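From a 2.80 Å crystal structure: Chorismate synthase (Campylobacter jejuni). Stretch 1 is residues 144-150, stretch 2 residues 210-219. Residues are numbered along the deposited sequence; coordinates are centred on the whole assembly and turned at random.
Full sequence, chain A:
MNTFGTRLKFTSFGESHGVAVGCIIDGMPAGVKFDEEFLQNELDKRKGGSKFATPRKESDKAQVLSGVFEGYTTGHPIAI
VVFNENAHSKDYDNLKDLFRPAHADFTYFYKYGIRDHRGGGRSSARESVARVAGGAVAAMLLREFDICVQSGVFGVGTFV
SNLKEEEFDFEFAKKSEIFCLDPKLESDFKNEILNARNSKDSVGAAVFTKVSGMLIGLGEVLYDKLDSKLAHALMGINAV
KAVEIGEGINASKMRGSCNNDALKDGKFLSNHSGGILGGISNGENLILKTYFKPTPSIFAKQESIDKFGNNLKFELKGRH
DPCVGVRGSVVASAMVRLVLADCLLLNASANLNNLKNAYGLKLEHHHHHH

Stretch 1 (144-150) EFDICVQ
Stretch 2 (210-219) KVSGMLIGLG

Two short strands, 148-150 and 210-212, lie side by side as an antiparallel pair. Their axes approach to 4.7 Å, with 164° between their N-to-C directions. Cys 148 pairs with Ser 212, Val 149 with Val 211 and Gln 150 with Lys 210. The CA-CA distances are 5.2 Å for Cys 148 and Ser 212 and 4.4 Å for Val 149 and Val 211. All six strand residues have extended backbones, with phi from -140° to -111° and psi from 122° to 167°.

Four backbone hydrogen bonds fix this register. Cys 148 N donates to Ser 212 O at 3.0 Å, and Ser 212 N donates to Cys 148 O at 2.8 Å. Gln 150 N donates to Lys 210 O at 2.9 Å, and Lys 210 N donates to Gln 150 O at 2.7 Å. Val 149 and Val 211 form the non-hydrogen-bonded pair between these two hydrogen-bonded pairs. Here CA-H...O contacts add to the fit, with Val 211 CA 3.1 Å from Cys 148 O and Val 149 CA 3.6 Å from Lys 210 O.

The valines share one face of the sheet and are buried. Both have chi1 t, at 177° and -171°. In these rotamers Val 149 CG2 meets Val 211 CG1 at 3.4 Å. The compact branched side chains suit both the extended backbone and the close apolar packing.

The opposite face carries Cys 148, Gln 150, Lys 210 and Ser 212, and is more open. Cys 148 has chi1 t (-167°) and Ser 212 has chi1 p (60°); Cys 148 CB lies 3.4 Å from Ser 212 OG. Lys 210 runs out with chi1 and chi2 t (168°, 154°), chi3 between wells at 142° and chi4 m (-71°). Gln 150 has chi1 between wells at 20° and chi2 t (-173°). Its end comes nearer to the other strand. Gln 150 and Lys 210 are both heavily covered by the other stretch, by 70 and 72 Å².

Before the strand, Ile 147 is buried, with phi/psi -106/121, chi1 m (-65°) and chi2 t (179°). Its CG2 lies 3.9 Å from Val 211 CG1, extending the valine cluster. Its CD1 reaches Leu 215 CG at 3.8 Å and, more loosely, Leu 218 CD1 at 4.4 Å. Selenomethionine Met 214 points its CA-to-CB bond away; its three chi angles are all m.

Phe 145 (phi/psi -118/12, chi1 m, chi2 -109°) and Leu 215 (chi1 m, chi2 t) point toward the opposing stretches. Phe 145 CD1 meets Leu 215 CD1 at 3.7 Å, obliquely to the ring.

Asp 146 and Gly 213 both have positive phi, at 52/48 and 66/37. Gly 213 CA makes a CA-H...O contact with Asp 146 O at 3.5 Å. A CB on Gly 213 would clash with that oxygen, so glycine suits the site. Asp 146 is exposed; its CA-to-CB bond points sideways and its end leads away, with chi1 m (-86°). The stretches bury 531 Å² in total.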

# COMPACT_ATOMS: atom_id res chain seq x y z
N GLU A 144 0.07 -11.51 24.50
CA GLU A 144 -1.22 -11.10 25.04
C GLU A 144 -2.34 -12.03 24.59
O GLU A 144 -3.42 -12.01 25.17
CB GLU A 144 -1.55 -9.67 24.63
CG GLU A 144 -0.54 -8.64 25.11
CD GLU A 144 -0.55 -8.42 26.62
OE1 GLU A 144 0.34 -7.70 27.13
OE2 GLU A 144 -1.46 -8.96 27.30
N PHE A 145 -2.10 -12.83 23.55
CA PHE A 145 -3.11 -13.76 23.04
C PHE A 145 -2.61 -15.19 23.17
O PHE A 145 -3.19 -16.13 22.63
CB PHE A 145 -3.43 -13.48 21.57
CG PHE A 145 -4.21 -12.21 21.36
CD1 PHE A 145 -5.54 -12.26 20.96
CD2 PHE A 145 -3.62 -10.97 21.56
CE1 PHE A 145 -6.27 -11.10 20.77
CE2 PHE A 145 -4.33 -9.80 21.37
CZ PHE A 145 -5.66 -9.86 20.98
N ASP A 146 -1.52 -15.33 23.92
CA ASP A 146 -0.87 -16.61 24.16
C ASP A 146 -0.55 -17.38 22.90
O ASP A 146 -0.84 -18.57 22.79
CB ASP A 146 -1.68 -17.48 25.12
CG ASP A 146 -1.35 -17.18 26.57
OD1 ASP A 146 -0.13 -17.16 26.88
OD2 ASP A 146 -2.29 -16.98 27.38
N ILE A 147 0.05 -16.66 21.96
CA ILE A 147 0.48 -17.24 20.70
C ILE A 147 1.99 -17.34 20.85
O ILE A 147 2.68 -16.35 21.10
CB ILE A 147 0.09 -16.32 19.51
CG1 ILE A 147 -1.44 -16.25 19.41
CG2 ILE A 147 0.65 -16.88 18.22
CD1 ILE A 147 -1.96 -15.36 18.29
N CYS A 148 2.50 -18.56 20.72
CA CYS A 148 3.92 -18.77 20.87
C CYS A 148 4.55 -19.26 19.59
O CYS A 148 4.05 -20.18 18.95
CB CYS A 148 4.17 -19.78 21.99
SG CYS A 148 5.87 -19.85 22.51
N VAL A 149 5.66 -18.62 19.22
CA VAL A 149 6.39 -18.98 18.02
C VAL A 149 7.81 -19.38 18.40
O VAL A 149 8.53 -18.60 19.04
CB VAL A 149 6.44 -17.79 17.01
CG1 VAL A 149 7.26 -18.17 15.80
CG2 VAL A 149 5.02 -17.42 16.58
N GLN A 150 8.21 -20.59 18.02
CA GLN A 150 9.54 -21.09 18.33
C GLN A 150 10.08 -21.87 17.14
O GLN A 150 9.32 -22.50 16.41
CB GLN A 150 9.49 -21.98 19.57
CG GLN A 150 8.09 -22.52 19.87
CD GLN A 150 8.02 -23.26 21.19
OE1 GLN A 150 8.73 -22.93 22.15
NE2 GLN A 150 7.13 -24.26 21.27
N LYS A 210 7.58 -23.75 14.74
CA LYS A 210 6.31 -24.21 15.25
C LYS A 210 5.61 -23.08 15.98
O LYS A 210 6.24 -22.34 16.75
CB LYS A 210 6.53 -25.39 16.19
CG LYS A 210 5.32 -25.78 17.02
CD LYS A 210 5.39 -27.25 17.40
CE LYS A 210 4.89 -27.49 18.80
NZ LYS A 210 5.86 -26.95 19.81
N VAL A 211 4.32 -22.91 15.72
CA VAL A 211 3.55 -21.87 16.39
C VAL A 211 2.36 -22.51 17.09
O VAL A 211 1.55 -23.19 16.45
CB VAL A 211 3.05 -20.82 15.38
CG1 VAL A 211 2.44 -19.64 16.12
CG2 VAL A 211 4.19 -20.36 14.49
N SER A 212 2.28 -22.31 18.40
CA SER A 212 1.21 -22.88 19.22
C SER A 212 0.28 -21.79 19.73
O SER A 212 0.60 -20.60 19.67
CB SER A 212 1.80 -23.61 20.43
OG SER A 212 2.55 -22.69 21.21
N GLY A 213 -0.88 -22.21 20.25
CA GLY A 213 -1.85 -21.26 20.76
C GLY A 213 -2.38 -20.43 19.62
O GLY A 213 -2.63 -19.24 19.75
N MSE A 214 -2.56 -21.07 18.47
CA MSE A 214 -3.04 -20.37 17.29
C MSE A 214 -4.53 -20.04 17.35
O MSE A 214 -5.35 -20.90 17.69
CB MSE A 214 -2.74 -21.19 16.04
CG MSE A 214 -1.34 -20.99 15.49
SE MSE A 214 -1.09 -19.17 14.90
CE MSE A 214 -2.44 -19.15 13.52
N LEU A 215 -4.87 -18.80 17.02
CA LEU A 215 -6.27 -18.38 16.99
C LEU A 215 -6.83 -18.88 15.67
O LEU A 215 -6.10 -19.50 14.91
CB LEU A 215 -6.38 -16.85 17.07
CG LEU A 215 -5.66 -16.21 18.26
CD1 LEU A 215 -5.80 -14.70 18.23
CD2 LEU A 215 -6.22 -16.78 19.54
N ILE A 216 -8.10 -18.62 15.39
CA ILE A 216 -8.70 -19.05 14.13
C ILE A 216 -9.05 -17.85 13.28
O ILE A 216 -9.42 -16.81 13.79
CB ILE A 216 -9.98 -19.89 14.37
CG1 ILE A 216 -9.61 -21.30 14.82
CG2 ILE A 216 -10.82 -19.96 13.10
CD1 ILE A 216 -10.80 -22.16 15.14
N GLY A 217 -8.90 -17.97 11.96
CA GLY A 217 -9.23 -16.85 11.10
C GLY A 217 -8.11 -15.86 10.82
O GLY A 217 -8.35 -14.88 10.13
N LEU A 218 -6.92 -16.10 11.34
CA LEU A 218 -5.81 -15.19 11.06
C LEU A 218 -5.39 -15.35 9.60
O LEU A 218 -4.97 -16.43 9.17
CB LEU A 218 -4.63 -15.50 11.97
CG LEU A 218 -4.86 -15.04 13.41
CD1 LEU A 218 -3.65 -15.38 14.26
CD2 LEU A 218 -5.12 -13.55 13.43
N GLY A 219 -5.50 -14.28 8.82
CA GLY A 219 -5.14 -14.34 7.42
C GLY A 219 -6.21 -13.72 6.55
O GLY A 219 -7.39 -14.05 6.67